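Local coordinates for DNA replication protein DnaC (Aquifex aeolicus, PDB 3EC2) that probably loads the replicative helicase during bacterial replication initiation and binds ADP with magnesium in an AAA+-type P-loop nucleotide site, at residues 45-50 / 139-144; 103-108 / 135-140. All coordinates share one frame; numbering follows the deposited sequence.

Contact 1: 45-50 / 139-144. With ADP (adenosine-5'-diphosphate), chain B.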
ATOM      1  N   GLY A  45       6.805  -6.331  -7.610  1.00 53.43           N
ATOM      2  CA  GLY A  45       8.235  -6.230  -7.921  1.00 53.53           C
ATOM      3  C   GLY A  45       9.246  -6.842  -6.969  1.00 54.13           C
ATOM      4  O   GLY A  45       8.993  -7.008  -5.787  1.00 52.47           O
ATOM      5  N   SER A  46      10.354  -7.288  -7.545  1.00 56.10           N
ATOM      6  CA  SER A  46      11.470  -7.742  -6.771  1.00 57.66           C
ATOM      7  C   SER A  46      11.852  -6.568  -5.939  1.00 59.18           C
ATOM      8  O   SER A  46      11.268  -5.499  -6.058  1.00 59.55           O
ATOM      9  CB  SER A  46      12.614  -8.139  -7.665  1.00 57.31           C
ATOM     10  OG  SER A  46      12.345  -9.406  -8.222  1.00 56.48           O
ATOM     11  N   PRO A  47      12.827  -6.774  -5.065  1.00 60.34           N
ATOM     12  CA  PRO A  47      13.241  -5.841  -4.034  1.00 61.13           C
ATOM     13  C   PRO A  47      14.411  -4.982  -4.437  1.00 61.34           C
ATOM     14  O   PRO A  47      15.078  -5.237  -5.460  1.00 61.78           O
ATOM     15  CB  PRO A  47      13.668  -6.753  -2.871  1.00 61.35           C
ATOM     16  CG  PRO A  47      13.883  -8.127  -3.510  1.00 61.43           C
ATOM     17  CD  PRO A  47      13.565  -8.030  -4.990  1.00 60.44           C
ATOM     18  N   GLY A  48      14.659  -3.968  -3.613  1.00 61.12           N
ATOM     19  CA  GLY A  48      15.665  -2.962  -3.917  1.00 61.45           C
ATOM     20  C   GLY A  48      15.280  -2.235  -5.200  1.00 61.37           C
ATOM     21  O   GLY A  48      16.102  -1.574  -5.848  1.00 61.95           O
ATOM     22  N   VAL A  49      14.016  -2.331  -5.572  1.00 60.45           N
ATOM     23  CA  VAL A  49      13.598  -1.762  -6.846  1.00 58.83           C
ATOM     24  C   VAL A  49      12.954  -0.368  -6.717  1.00 57.60           C
ATOM     25  O   VAL A  49      12.583   0.223  -7.699  1.00 57.50           O
ATOM     26  CB  VAL A  49      12.655  -2.732  -7.563  1.00 58.77           C
ATOM     27  CG1 VAL A  49      12.006  -2.102  -8.753  1.00 59.44           C
ATOM     28  CG2 VAL A  49      13.427  -3.955  -7.944  1.00 58.60           C
ATOM     29  N   GLY A  50      12.827   0.168  -5.514  1.00 55.96           N
ATOM     30  CA  GLY A  50      12.247   1.503  -5.414  1.00 53.79           C
ATOM     31  C   GLY A  50      10.731   1.515  -5.364  1.00 52.69           C
ATOM     32  O   GLY A  50      10.108   2.574  -5.558  1.00 52.73           O
ATOM     33  N   THR A 139       2.474  -1.947  -1.247  1.00 56.58           N
ATOM     34  CA  THR A 139       3.645  -2.513  -1.933  1.00 58.49           C
ATOM     35  C   THR A 139       3.808  -3.920  -1.476  1.00 59.93           C
ATOM     36  O   THR A 139       3.664  -4.219  -0.300  1.00 59.63           O
ATOM     37  CB  THR A 139       4.943  -1.729  -1.657  1.00 58.02           C
ATOM     38  OG1 THR A 139       5.257  -1.790  -0.257  1.00 58.77           O
ATOM     39  CG2 THR A 139       4.765  -0.288  -2.071  1.00 57.60           C
ATOM     40  N   THR A 140       4.061  -4.790  -2.428  1.00 62.35           N
ATOM     41  CA  THR A 140       4.196  -6.185  -2.157  1.00 65.46           C
ATOM     42  C   THR A 140       5.272  -6.761  -3.030  1.00 68.09           C
ATOM     43  O   THR A 140       5.522  -6.295  -4.138  1.00 68.18           O
ATOM     44  CB  THR A 140       2.926  -6.949  -2.501  1.00 65.26           C
ATOM     45  OG1 THR A 140       2.805  -8.108  -1.648  1.00 65.90           O
ATOM     46  CG2 THR A 140       2.969  -7.387  -3.936  1.00 65.44           C
ATOM     47  N   ASN A 141       5.843  -7.847  -2.561  1.00 71.50           N
ATOM     48  CA  ASN A 141       6.888  -8.518  -3.293  1.00 75.40           C
ATOM     49  C   ASN A 141       6.385  -9.636  -4.220  1.00 78.50           C
ATOM     50  O   ASN A 141       5.510 -10.424  -3.811  1.00 78.90           O
ATOM     51  CB  ASN A 141       7.869  -9.108  -2.326  1.00 75.05           C
ATOM     52  CG  ASN A 141       9.104  -9.596  -3.008  1.00 76.63           C
ATOM     53  OD1 ASN A 141       9.126 -10.677  -3.581  1.00 78.56           O
ATOM     54  ND2 ASN A 141      10.139  -8.777  -2.998  1.00 80.74           N
ATOM     55  N   TYR A 142       6.913  -9.654  -5.463  1.00 82.42           N
ATOM     56  CA  TYR A 142       6.718 -10.687  -6.524  1.00 86.45           C
ATOM     57  C   TYR A 142       8.093 -10.932  -7.180  1.00 88.57           C
ATOM     58  O   TYR A 142       8.845  -9.975  -7.401  1.00 88.92           O
ATOM     59  CB  TYR A 142       5.722 -10.155  -7.574  1.00 87.09           C
ATOM     60  CG  TYR A 142       5.235 -11.155  -8.634  1.00 90.18           C
ATOM     61  CD1 TYR A 142       4.231 -12.072  -8.343  1.00 92.25           C
ATOM     62  CD2 TYR A 142       5.730 -11.126  -9.944  1.00 92.32           C
ATOM     63  CE1 TYR A 142       3.749 -12.965  -9.327  1.00 94.51           C
ATOM     64  CE2 TYR A 142       5.245 -12.006 -10.929  1.00 93.91           C
ATOM     65  CZ  TYR A 142       4.273 -12.938 -10.609  1.00 94.64           C
ATOM     66  OH  TYR A 142       3.794 -13.827 -11.570  1.00 95.50           O
ATOM     67  N   SER A 143       8.417 -12.195  -7.497  1.00 91.47           N
ATOM     68  CA  SER A 143       9.810 -12.588  -7.800  1.00 94.50           C
ATOM     69  C   SER A 143      10.077 -13.442  -9.051  1.00 96.34           C
ATOM     70  O   SER A 143      11.112 -13.232  -9.692  1.00 96.63           O
ATOM     71  CB  SER A 143      10.440 -13.246  -6.581  1.00 94.66           C
ATOM     72  OG  SER A 143       9.708 -14.400  -6.238  1.00 96.66           O
ATOM     73  N   LEU A 144       9.190 -14.414  -9.363  1.00 98.89           N
ATOM     74  CA  LEU A 144       9.288 -15.287 -10.597  1.00101.01           C
ATOM     75  C   LEU A 144       8.542 -14.679 -11.806  1.00102.36           C
ATOM     76  O   LEU A 144       7.327 -14.427 -11.703  1.00102.91           O
ATOM     77  CB  LEU A 144       8.792 -16.708 -10.306  1.00100.96           C
ATOM     78  CG  LEU A 144       9.620 -17.375  -9.199  1.00100.91           C
ATOM     79  CD1 LEU A 144       9.003 -18.722  -8.746  1.00 99.35           C
ATOM     80  CD2 LEU A 144      11.092 -17.555  -9.647  1.00 99.62           C
TER
HETATM   81  PB  ADP B 222      11.811  -1.788  -2.673  1.00 54.64           P
HETATM   82  O1B ADP B 222      10.804  -1.148  -1.737  1.00 53.04           O
HETATM   83  O2B ADP B 222      11.321  -2.234  -4.039  1.00 52.85           O
HETATM   84  O3B ADP B 222      12.560  -2.806  -1.833  1.00 56.09           O
HETATM   85  PA  ADP B 222      13.128   0.588  -2.048  1.00 52.25           P
HETATM   86  O1A ADP B 222      12.012   1.580  -2.202  1.00 52.98           O
HETATM   87  O2A ADP B 222      13.223   0.127  -0.608  1.00 51.49           O
HETATM   88  O3A ADP B 222      12.874  -0.643  -3.067  1.00 50.98           O
HETATM   89  O5' ADP B 222      14.505   1.177  -2.577  1.00 53.40           O
HETATM   90  C5' ADP B 222      15.746   0.831  -2.005  1.00 56.63           C
HETATM   91  C4' ADP B 222      16.575   2.089  -1.915  1.00 59.35           C
HETATM   92  O4' ADP B 222      16.877   2.554  -3.224  1.00 62.75           O
HETATM   93  C3' ADP B 222      15.795   3.182  -1.241  1.00 62.57           C
HETATM   94  O3' ADP B 222      16.664   3.780  -0.291  1.00 62.57           O
HETATM   95  C2' ADP B 222      15.418   4.161  -2.347  1.00 64.78           C
HETATM   96  O2' ADP B 222      15.499   5.473  -1.852  1.00 67.65           O
HETATM   97  C1' ADP B 222      16.437   3.905  -3.428  1.00 65.73           C
HETATM   98  N9  ADP B 222      15.904   4.036  -4.803  1.00 69.31           N
HETATM   99  C8  ADP B 222      15.456   3.030  -5.580  1.00 70.89           C
HETATM  100  N7  ADP B 222      15.093   3.466  -6.818  1.00 73.18           N
HETATM  101  C5  ADP B 222      15.337   4.780  -6.865  1.00 75.12           C
HETATM  102  C6  ADP B 222      15.182   5.869  -7.889  1.00 77.34           C
HETATM  103  N6  ADP B 222      14.660   5.636  -9.153  1.00 78.91           N
HETATM  104  N1  ADP B 222      15.562   7.109  -7.504  1.00 77.57           N
HETATM  105  C2  ADP B 222      16.067   7.361  -6.270  1.00 78.02           C
HETATM  106  N3  ADP B 222      16.232   6.426  -5.307  1.00 77.41           N
HETATM  107  C4  ADP B 222      15.882   5.147  -5.533  1.00 73.98           C
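Asn141 lies against the start of the P-loop, the Walker A turn between strand 40-43 and helix 51-65, and meets Gly45 and Pro47 there. Its CG stands anti to the backbone N (chi1 -169°), which brings the amide end close to Gly45 and Pro47. The amide and the proline ring cross at a slant, ND2 coming closest to Pro47 CG at 3.8 Å with CB and CD only slightly farther. The same ND2 lies 3.5 Å from Gly45 O, but the angle is too poor for a hydrogen bond, so this is a packing contact. The place of Asn141 just after strand 135-139 is consistent with the sensor 1 position of AAA+ ATPases.

Tyr142 goes the other way. Its CB passes 4.0 Å from Gly45 N, but its CG is also anti to the backbone N, and the ring leads off to helix 151-162, where it touches Arg153, Ile154 and Asp157. What ties Tyr142 to the loop is its backbone: its N makes a weak hydrogen bond to Gly45 O, 3.4 Å long yet nearly straight at 168°. Gly45 O also receives a CA-H contact from Asn141 and a weak bond from Lys51 NZ. Beyond it, Ser46 OG approaches Tyr142 O at 3.6 Å, a loose contact at the outer edge.

The strand exit thus touches the first three residues of the loop, while the next three face the nucleotide. Gly48, Val49 and Gly50 all turn backbone amides onto the ADP phosphates, Gly50 N reaching the bridging O3A. On the beta phosphate two separate oxygens are gripped: Gly48 N bonds O3B at 3.0 Å, and Val49 N bonds O2B at 3.1 Å.

Contact 2: 103-108 / 135-140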
ATOM      1  N   VAL A 103      -5.410   8.562   3.404  1.00 58.00           N
ATOM      2  CA  VAL A 103      -4.401   7.824   2.603  1.00 57.41           C
ATOM      3  C   VAL A 103      -3.617   6.938   3.544  1.00 56.61           C
ATOM      4  O   VAL A 103      -3.259   7.355   4.643  1.00 57.15           O
ATOM      5  CB  VAL A 103      -3.375   8.749   1.902  1.00 57.59           C
ATOM      6  CG1 VAL A 103      -2.706   8.035   0.756  1.00 58.45           C
ATOM      7  CG2 VAL A 103      -4.008  10.006   1.411  1.00 58.78           C
ATOM      8  N   LEU A 104      -3.389   5.695   3.157  1.00 55.36           N
ATOM      9  CA  LEU A 104      -2.662   4.777   4.021  1.00 54.31           C
ATOM     10  C   LEU A 104      -1.699   3.971   3.195  1.00 53.66           C
ATOM     11  O   LEU A 104      -2.103   3.397   2.181  1.00 53.73           O
ATOM     12  CB  LEU A 104      -3.621   3.853   4.771  1.00 53.89           C
ATOM     13  CG  LEU A 104      -3.024   2.822   5.730  1.00 54.45           C
ATOM     14  CD1 LEU A 104      -2.485   3.486   7.008  1.00 55.61           C
ATOM     15  CD2 LEU A 104      -4.039   1.736   6.076  1.00 52.64           C
ATOM     16  N   VAL A 105      -0.420   3.951   3.599  1.00 52.70           N
ATOM     17  CA  VAL A 105       0.568   3.124   2.912  1.00 51.29           C
ATOM     18  C   VAL A 105       0.839   1.858   3.696  1.00 51.20           C
ATOM     19  O   VAL A 105       1.426   1.884   4.782  1.00 51.15           O
ATOM     20  CB  VAL A 105       1.877   3.859   2.608  1.00 50.83           C
ATOM     21  CG1 VAL A 105       2.862   2.919   1.946  1.00 49.38           C
ATOM     22  CG2 VAL A 105       1.622   5.032   1.717  1.00 50.92           C
ATOM     23  N   LEU A 106       0.399   0.745   3.153  1.00 50.57           N
ATOM     24  CA  LEU A 106       0.727  -0.506   3.748  1.00 51.27           C
ATOM     25  C   LEU A 106       1.934  -1.067   3.016  1.00 52.16           C
ATOM     26  O   LEU A 106       1.798  -1.706   1.970  1.00 51.97           O
ATOM     27  CB  LEU A 106      -0.454  -1.444   3.638  1.00 51.60           C
ATOM     28  CG  LEU A 106      -1.714  -1.056   4.439  1.00 53.69           C
ATOM     29  CD1 LEU A 106      -2.764  -2.155   4.322  1.00 53.98           C
ATOM     30  CD2 LEU A 106      -1.365  -0.782   5.918  1.00 53.82           C
ATOM     31  N   ASP A 107       3.125  -0.796   3.533  1.00 53.15           N
ATOM     32  CA  ASP A 107       4.334  -1.222   2.843  1.00 54.93           C
ATOM     33  C   ASP A 107       4.612  -2.697   3.049  1.00 55.89           C
ATOM     34  O   ASP A 107       4.592  -3.193   4.170  1.00 56.17           O
ATOM     35  CB  ASP A 107       5.539  -0.409   3.288  1.00 54.68           C
ATOM     36  CG  ASP A 107       6.703  -0.520   2.298  1.00 56.42           C
ATOM     37  OD1 ASP A 107       7.702  -1.204   2.602  1.00 59.67           O
ATOM     38  OD2 ASP A 107       6.623   0.048   1.186  1.00 57.85           O
ATOM     39  N   ASP A 108       4.846  -3.412   1.968  1.00 57.40           N
ATOM     40  CA  ASP A 108       5.052  -4.817   2.144  1.00 59.63           C
ATOM     41  C   ASP A 108       3.826  -5.581   2.647  1.00 60.96           C
ATOM     42  O   ASP A 108       3.956  -6.441   3.497  1.00 60.63           O
ATOM     43  CB  ASP A 108       6.114  -4.980   3.194  1.00 59.76           C
ATOM     44  CG  ASP A 108       7.369  -5.605   2.652  1.00 62.19           C
ATOM     45  OD1 ASP A 108       8.406  -4.911   2.652  1.00 65.68           O
ATOM     46  OD2 ASP A 108       7.335  -6.796   2.231  1.00 65.81           O
ATOM     47  N   SER A 135      -8.736   5.432   0.479  1.00 55.58           N
ATOM     48  CA  SER A 135      -7.659   5.190  -0.462  1.00 56.08           C
ATOM     49  C   SER A 135      -6.456   4.624   0.233  1.00 56.11           C
ATOM     50  O   SER A 135      -5.947   5.197   1.203  1.00 55.63           O
ATOM     51  CB  SER A 135      -7.310   6.438  -1.267  1.00 55.91           C
ATOM     52  OG  SER A 135      -7.615   7.614  -0.532  1.00 59.20           O
ATOM     53  N   THR A 136      -6.020   3.471  -0.273  1.00 56.08           N
ATOM     54  CA  THR A 136      -5.000   2.683   0.367  1.00 56.37           C
ATOM     55  C   THR A 136      -3.931   2.286  -0.682  1.00 56.11           C
ATOM     56  O   THR A 136      -4.269   1.814  -1.793  1.00 56.23           O
ATOM     57  CB  THR A 136      -5.627   1.449   1.060  1.00 56.02           C
ATOM     58  OG1 THR A 136      -4.608   0.690   1.704  1.00 58.64           O
ATOM     59  CG2 THR A 136      -6.244   0.580   0.069  1.00 57.50           C
ATOM     60  N   ILE A 137      -2.659   2.588  -0.365  1.00 55.65           N
ATOM     61  CA  ILE A 137      -1.513   2.327  -1.247  1.00 55.25           C
ATOM     62  C   ILE A 137      -0.714   1.146  -0.715  1.00 54.81           C
ATOM     63  O   ILE A 137      -0.394   1.083   0.474  1.00 55.21           O
ATOM     64  CB  ILE A 137      -0.583   3.575  -1.360  1.00 55.45           C
ATOM     65  CG1 ILE A 137      -1.316   4.725  -2.035  1.00 54.80           C
ATOM     66  CG2 ILE A 137       0.702   3.233  -2.158  1.00 55.85           C
ATOM     67  CD1 ILE A 137      -0.635   6.069  -1.848  1.00 55.77           C
ATOM     68  N   ILE A 138      -0.380   0.209  -1.592  1.00 54.40           N
ATOM     69  CA  ILE A 138       0.214  -1.060  -1.168  1.00 54.37           C
ATOM     70  C   ILE A 138       1.494  -1.392  -1.939  1.00 55.12           C
ATOM     71  O   ILE A 138       1.593  -1.148  -3.145  1.00 55.17           O
ATOM     72  CB  ILE A 138      -0.788  -2.197  -1.394  1.00 54.03           C
ATOM     73  CG1 ILE A 138      -1.958  -2.101  -0.418  1.00 53.39           C
ATOM     74  CG2 ILE A 138      -0.090  -3.558  -1.388  1.00 53.61           C
ATOM     75  CD1 ILE A 138      -3.224  -2.700  -0.963  1.00 53.07           C
ATOM     76  N   THR A 139       2.474  -1.947  -1.247  1.00 56.58           N
ATOM     77  CA  THR A 139       3.645  -2.513  -1.933  1.00 58.49           C
ATOM     78  C   THR A 139       3.808  -3.920  -1.476  1.00 59.93           C
ATOM     79  O   THR A 139       3.664  -4.219  -0.300  1.00 59.63           O
ATOM     80  CB  THR A 139       4.943  -1.729  -1.657  1.00 58.02           C
ATOM     81  OG1 THR A 139       5.257  -1.790  -0.257  1.00 58.77           O
ATOM     82  CG2 THR A 139       4.765  -0.288  -2.071  1.00 57.60           C
ATOM     83  N   THR A 140       4.061  -4.790  -2.428  1.00 62.35           N
ATOM     84  CA  THR A 140       4.196  -6.185  -2.157  1.00 65.46           C
ATOM     85  C   THR A 140       5.272  -6.761  -3.030  1.00 68.09           C
ATOM     86  O   THR A 140       5.522  -6.295  -4.138  1.00 68.18           O
ATOM     87  CB  THR A 140       2.926  -6.949  -2.501  1.00 65.26           C
ATOM     88  OG1 THR A 140       2.805  -8.108  -1.648  1.00 65.90           O
ATOM     89  CG2 THR A 140       2.969  -7.387  -3.936  1.00 65.44           C
TER
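Leu104, Val105 and Leu106 pair in register with Thr136, Ile137 and Ile138 as neighbouring parallel strands of a beta-alpha-beta unit connected through helix 116-131, in the central sheet of the P-loop fold. The strand axes differ by 18°.

Backbone bonds set the register. Ile137 is gripped at both ends: its N bonds Leu104 O at 2.7 Å, and its O accepts Leu106 N at 2.8 Å. Thr139 N continues the ladder to Leu106 O, a longer 3.3 Å.

Apolar contacts gather on the face shared by Val103, Val105 and Ile137, where Val103 and Ile137 pack against helix 51-65. Ile137 CD1 touches Val103 CG1 at 3.9 Å, and its CB meets Val105 CG2 at 4.1 Å.

The polar contact sits at the strand ends, by the Walker B aspartate Asp107. Thr139 OG1, placed between its own backbone N and carbonyl carbon (chi1 63°), accepts from Asp108 N at 2.8 Å and donates to Asp107 OD2. A valine here would probably leave Asp107 OD2 without this hydroxyl donor and Asp108 N without this acceptor. Thr139 OG1 reaches Asp107 OD2 at 2.7 Å from above the carboxylate plane, 78° out of it.

Contacts 1 and 2 share Thr139 and Thr140, where strand 135-139 runs out of the sheet, and their centres lie 14 Å apart. Contact 2 lies about 1 Å and contact 1 about 13 Å from the centre of the chain; strand 135-139 pairs with the Walker B strand, and the loop after it meets the P-loop. Both contacts lie near the bound magnesium: the Asp107 side chain is about 3 Å from the ion and about 5 Å from ADP, that of Pro47 about 6 Å from the ion. Lys51 and Thr52, next along the P-loop, also bind ADP; the Thr52 side chain lies about 3 Å from that of Asp107.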